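Local coordinates for phosphocarrier protein (Mycoplasma capricolum, PDB 1PCH) that relays phosphoryl groups as the general, non-sugar-specific component of the phosphoenolpyruvate-dependent sugar phosphotransferase system, at residues A[5-10]-A[58-63]; A[34-39]-A[50-55]. All blocks are in the same frame, centred on the assembly; numbering follows the deposited sequence. Where two conformers were deposited one is given.

Contact 1 (A[5-10]-A[58-63]); sequences AIITDK and TEITIQ
Ile7 and Ile60 meet on the buried side of the antiparallel pairing between residues 5-10 and 58-63, their side chains crossing at about a right angle. CG1 of Ile7 lies 4.0 Å from CG2 of Ile60, while CD1 of Ile7 turns to CG1 of the same partner. That CG1 branch of Ile60 sits between its own backbone N and carbonyl carbon (chi1 60°), which brings it 3.5 Å from Ala5 O. Ile54 and Met80 close over this face.

The other face, carrying Ile6 and Glu59, is open to solvent. Here CD1 of Ile6 lies 3.5 Å from CG of Glu59, so this side is loose in its exposure rather than in separation. Between the two faces runs the backbone: Ala5 and Ile60 form a hydrogen-bonded pair through both their N-H and C=O groups, and Ile7 N gives a nearly straight bond (173°) to Thr58 O, 2.9 Å away.

This last bond carries the pairing beyond the strand end at Ile6, toward Asp9, whose OD2 is hydrogen-bonded to NE2 of the active-site residue His14. The chemistry thus implies an edge strand fixed by main-chain bonds, with apolar packing concentrated on its inner face.

Contact 2 (A[34-39]-A[50-55]); sequences IIANEK and MAMAIK
Met52 reaches from the last turn of helix 46-52 to the strand end and turn at residues 34-39, a helix-on-sheet contact within the open-faced beta-sandwich of HPr. Its side chain and that of Ile34 slide past each other in opposite directions, so that the sulfur comes alongside a branch methyl: Met52 SD is 3.7 Å from Ile34 CG2. CG of Met52 is anti to its own carbonyl carbon (chi1 -73°), and the chain then runs extended through SD before bending at chi3 (78°), which sets the methyl CE over the backbone of the hairpin.

Ile54 approaches differently. It meets Ile34 tip to tip, CD1 of one 3.8 Å from CD1 of the other, while its CG1 lies 3.9 Å from Ala36 CB. The small Ala36 side chain therefore touches both Ile54 and, at 4.1 Å, Met52 CE. Ile60 and Leu13 also pack against Ile54, continuing the apolar layer toward strand 59-65 and the loop at Leu13. Ala53, with positive phi, turns the chain between Met52 and Ile54.

On the hairpin side, Ala36 and Lys39 bracket a type II' turn and exchange backbone hydrogen bonds. Lys39 lays its CB against Met52 CE, passes CD by Met52 O, and bends so that NZ forms a salt bridge with Glu38 of the same turn. No hydrogen bond joins the two segments; the methyl CE of Met52 instead rests 3.4 Å from Lys39 O and 3.5 Å from Ile34 O.

Overall arrangement
The two contacts illustrate how one antiparallel sheet can organise a small domain. Their centres are 9 Å apart, and strands 31-36 and 59-65, neighbours in the sheet order 2-6, 59-65, 31-36, 39-42, link them directly. Along the chain, both segments of contact 2 fall between the two of contact 1: strand 2-6 comes first, then strand 31-36, helix 46-52 and strand 59-65. Contact 1 joins an edge strand to the sheet, whereas contact 2 seats the short helix and its following loop on it. Ile7 also packs on Ile54, and Thr61 O probably accepts a hydrogen bond from Ile35 N. The same framework thus borders the loop that carries His14, the residue phosphorylated during transfer.

Contact 1 (A[5-10]-A[58-63])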
loop_
_atom_site.group_PDB
_atom_site.type_symbol
_atom_site.label_atom_id
_atom_site.label_comp_id
_atom_site.label_asym_id
_atom_site.label_seq_id
_atom_site.Cartn_x
_atom_site.Cartn_y
_atom_site.Cartn_z
ATOM N N ALA A 5 2.491 8.409 2.560
ATOM C CA ALA A 5 1.723 8.593 3.802
ATOM C C ALA A 5 2.560 8.001 4.933
ATOM O O ALA A 5 3.443 7.170 4.689
ATOM C CB ALA A 5 0.364 7.996 3.751
ATOM N N ILE A 6 2.238 8.346 6.138
ATOM C CA ILE A 6 3.007 7.716 7.249
ATOM C C ILE A 6 2.087 6.634 7.825
ATOM O O ILE A 6 0.930 6.906 8.058
ATOM C CB ILE A 6 3.265 8.770 8.335
ATOM C CG1 ILE A 6 4.182 9.910 7.859
ATOM C CG2 ILE A 6 3.757 8.148 9.619
ATOM C CD1 ILE A 6 5.434 9.457 7.194
ATOM N N ILE A 7 2.617 5.470 8.047
ATOM C CA ILE A 7 1.881 4.369 8.645
ATOM C C ILE A 7 1.662 4.668 10.132
ATOM O O ILE A 7 2.608 4.819 10.856
ATOM C CB ILE A 7 2.706 3.058 8.556
ATOM C CG1 ILE A 7 3.015 2.650 7.138
ATOM C CG2 ILE A 7 2.011 2.007 9.400
ATOM C CD1 ILE A 7 1.742 2.394 6.306
ATOM N N THR A 8 0.401 4.789 10.534
ATOM C CA THR A 8 0.179 5.105 11.946
ATOM C C THR A 8 -0.309 3.933 12.739
ATOM O O THR A 8 -0.461 4.056 13.965
ATOM C CB THR A 8 -0.775 6.289 12.090
ATOM O OG1 THR A 8 -1.861 6.141 11.170
ATOM C CG2 THR A 8 -0.008 7.556 11.678
ATOM N N ASP A 9 -0.560 2.820 12.042
ATOM C CA ASP A 9 -1.014 1.617 12.738
ATOM C C ASP A 9 0.145 1.198 13.713
ATOM O O ASP A 9 1.255 1.264 13.280
ATOM C CB ASP A 9 -1.225 0.494 11.747
ATOM C CG ASP A 9 -1.782 -0.762 12.393
ATOM O OD1 ASP A 9 -1.276 -1.173 13.443
ATOM O OD2 ASP A 9 -2.728 -1.345 11.804
ATOM N N LYS A 10 -0.199 0.913 14.943
ATOM C CA LYS A 10 0.777 0.571 15.973
ATOM C C LYS A 10 1.442 -0.761 15.746
ATOM O O LYS A 10 2.445 -1.102 16.402
ATOM C CB LYS A 10 0.094 0.605 17.350
ATOM C CG LYS A 10 -0.251 2.068 17.772
ATOM C CD LYS A 10 -0.857 2.049 19.149
ATOM C CE LYS A 10 -1.966 3.026 19.367
ATOM N NZ LYS A 10 -2.801 2.636 20.564
ATOM N N THR A 58 6.791 4.597 9.589
ATOM C CA THR A 58 7.439 4.523 8.314
ATOM C C THR A 58 6.656 5.316 7.274
ATOM O O THR A 58 5.438 5.263 7.224
ATOM C CB THR A 58 7.579 3.060 7.824
ATOM O OG1 THR A 58 8.305 2.322 8.828
ATOM C CG2 THR A 58 8.365 2.961 6.541
ATOM N N GLU A 59 7.372 6.068 6.476
ATOM C CA GLU A 59 6.763 6.809 5.401
ATOM C C GLU A 59 6.866 5.893 4.140
ATOM O O GLU A 59 7.918 5.460 3.740
ATOM C CB GLU A 59 7.497 8.106 5.063
ATOM C CG GLU A 59 6.710 8.925 4.023
ATOM C CD GLU A 59 7.421 10.243 3.712
ATOM O OE1 GLU A 59 8.442 10.193 3.012
ATOM O OE2 GLU A 59 6.927 11.303 4.173
ATOM N N ILE A 60 5.667 5.639 3.623
ATOM C CA ILE A 60 5.606 4.794 2.440
ATOM C C ILE A 60 5.129 5.651 1.268
ATOM O O ILE A 60 4.485 6.673 1.439
ATOM C CB ILE A 60 4.644 3.641 2.660
ATOM C CG1 ILE A 60 3.192 4.092 2.955
ATOM C CG2 ILE A 60 5.161 2.725 3.757
ATOM C CD1 ILE A 60 2.146 3.301 2.223
ATOM N N THR A 61 5.454 5.126 0.093
ATOM C CA THR A 61 5.039 5.747 -1.138
ATOM C C THR A 61 4.407 4.644 -2.004
ATOM O O THR A 61 4.941 3.552 -2.017
ATOM C CB THR A 61 6.246 6.337 -1.900
ATOM O OG1 THR A 61 6.772 7.403 -1.069
ATOM C CG2 THR A 61 5.713 7.024 -3.153
ATOM N N ILE A 62 3.246 4.955 -2.524
ATOM C CA ILE A 62 2.570 4.043 -3.421
ATOM C C ILE A 62 2.586 4.682 -4.831
ATOM O O ILE A 62 2.245 5.863 -4.989
ATOM C CB ILE A 62 1.131 3.743 -3.024
ATOM C CG1 ILE A 62 0.963 3.198 -1.635
ATOM C CG2 ILE A 62 0.473 2.837 -4.062
ATOM C CD1 ILE A 62 1.512 1.821 -1.434
ATOM N N GLN A 63 3.076 3.922 -5.771
ATOM C CA GLN A 63 3.221 4.350 -7.143
ATOM C C GLN A 63 2.368 3.408 -8.036
ATOM O O GLN A 63 2.553 2.214 -7.915
ATOM C CB GLN A 63 4.665 4.261 -7.637
ATOM C CG GLN A 63 4.889 4.819 -9.037
ATOM C CD GLN A 63 5.894 5.985 -9.008
ATOM O OE1 GLN A 63 5.487 7.138 -9.079
ATOM N NE2 GLN A 63 7.172 5.671 -8.871
#

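Contact 2 (A[34-39]-A[50-55])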
loop_
_atom_site.group_PDB
_atom_site.type_symbol
_atom_site.label_atom_id
_atom_site.label_comp_id
_atom_site.label_asym_id
_atom_site.label_seq_id
_atom_site.Cartn_x
_atom_site.Cartn_y
_atom_site.Cartn_z
ATOM N N ILE A 34 4.858 -0.461 -3.807
ATOM C CA ILE A 34 4.924 0.157 -2.471
ATOM C C ILE A 34 6.427 0.271 -2.157
ATOM O O ILE A 34 7.192 -0.642 -2.450
ATOM C CB ILE A 34 4.192 -0.591 -1.424
ATOM C CG1 ILE A 34 4.301 0.034 -0.003
ATOM C CG2 ILE A 34 4.591 -2.057 -1.372
ATOM C CD1 ILE A 34 3.271 -0.581 0.943
ATOM N N ILE A 35 6.807 1.465 -1.746
ATOM C CA ILE A 35 8.192 1.801 -1.447
ATOM C C ILE A 35 8.262 2.235 0.029
ATOM O O ILE A 35 7.379 2.970 0.484
ATOM C CB ILE A 35 8.624 3.035 -2.306
ATOM C CG1 ILE A 35 8.542 2.763 -3.799
ATOM C CG2 ILE A 35 9.965 3.537 -1.882
ATOM C CD1 ILE A 35 8.439 3.989 -4.666
ATOM N N ALA A 36 9.238 1.712 0.709
ATOM C CA ALA A 36 9.543 1.934 2.091
ATOM C C ALA A 36 11.055 1.718 2.346
ATOM O O ALA A 36 11.620 0.684 2.049
ATOM C CB ALA A 36 8.725 1.101 3.018
ATOM N N ASN A 37 11.680 2.765 2.910
ATOM C CA ASN A 37 13.116 2.664 3.205
ATOM C C ASN A 37 13.822 2.339 1.896
ATOM O O ASN A 37 13.593 3.022 0.892
ATOM C CB ASN A 37 13.408 1.665 4.298
ATOM C CG ASN A 37 12.445 1.673 5.457
ATOM O OD1 ASN A 37 11.826 0.649 5.812
ATOM N ND2 ASN A 37 12.271 2.818 6.094
ATOM N N GLU A 38 14.662 1.331 1.852
ATOM C CA GLU A 38 15.367 1.001 0.629
ATOM C C GLU A 38 14.623 -0.064 -0.196
ATOM O O GLU A 38 15.145 -0.413 -1.247
ATOM C CB GLU A 38 16.740 0.410 1.056
ATOM C CG GLU A 38 16.622 -0.925 1.703
ATOM C CD GLU A 38 16.072 -1.028 3.071
ATOM O OE1 GLU A 38 15.406 -0.133 3.616
ATOM O OE2 GLU A 38 16.350 -2.085 3.739
ATOM N N LYS A 39 13.534 -0.576 0.301
ATOM C CA LYS A 39 12.754 -1.650 -0.253
ATOM C C LYS A 39 11.592 -1.153 -1.153
ATOM O O LYS A 39 10.910 -0.207 -0.844
ATOM C CB LYS A 39 12.121 -2.526 0.819
ATOM C CG LYS A 39 12.950 -3.080 1.903
ATOM C CD LYS A 39 12.461 -2.774 3.295
ATOM C CE LYS A 39 13.497 -3.137 4.361
ATOM N NZ LYS A 39 13.899 -1.973 5.194
ATOM N N MET A 50 4.313 -8.149 3.205
ATOM C CA MET A 50 4.681 -8.566 4.542
ATOM C C MET A 50 6.198 -8.630 4.743
ATOM O O MET A 50 6.675 -8.317 5.835
ATOM C CB MET A 50 4.023 -9.901 4.837
ATOM C CG MET A 50 2.494 -9.788 4.821
ATOM S SD MET A 50 1.837 -8.924 6.204
ATOM C CE MET A 50 1.537 -10.240 7.371
ATOM N N ALA A 51 6.926 -9.066 3.748
ATOM C CA ALA A 51 8.372 -9.230 3.765
ATOM C C ALA A 51 9.071 -7.886 3.951
ATOM O O ALA A 51 10.223 -7.833 4.335
ATOM C CB ALA A 51 8.869 -9.913 2.516
ATOM N N MET A 52 8.352 -6.833 3.578
ATOM C CA MET A 52 8.866 -5.471 3.726
ATOM C C MET A 52 8.905 -5.080 5.199
ATOM O O MET A 52 9.686 -4.217 5.561
ATOM C CB MET A 52 7.994 -4.498 2.920
ATOM C CG MET A 52 8.273 -4.677 1.432
ATOM S SD MET A 52 7.436 -3.595 0.378
ATOM C CE MET A 52 8.373 -2.068 0.504
ATOM N N ALA A 53 8.057 -5.737 5.977
ATOM C CA ALA A 53 7.979 -5.567 7.409
ATOM C C ALA A 53 7.899 -4.083 7.757
ATOM O O ALA A 53 8.748 -3.536 8.436
ATOM C CB ALA A 53 9.300 -6.119 8.008
ATOM N N ILE A 54 6.879 -3.438 7.184
ATOM C CA ILE A 54 6.791 -1.977 7.381
ATOM C C ILE A 54 6.265 -1.678 8.729
ATOM O O ILE A 54 5.275 -2.252 9.147
ATOM C CB ILE A 54 5.892 -1.402 6.264
ATOM C CG1 ILE A 54 6.582 -1.481 4.917
ATOM C CG2 ILE A 54 5.384 -0.025 6.631
ATOM C CD1 ILE A 54 5.698 -1.556 3.723
ATOM N N LYS A 55 7.043 -0.885 9.522
ATOM C CA LYS A 55 6.518 -0.680 10.901
ATOM C C LYS A 55 6.003 0.758 11.052
ATOM O O LYS A 55 6.236 1.626 10.208
ATOM C CB LYS A 55 7.639 -0.969 11.878
ATOM C CG LYS A 55 8.220 -2.349 11.854
ATOM C CD LYS A 55 7.632 -3.299 12.852
ATOM C CE LYS A 55 8.374 -4.661 12.824
ATOM N NZ LYS A 55 8.941 -4.985 14.153
#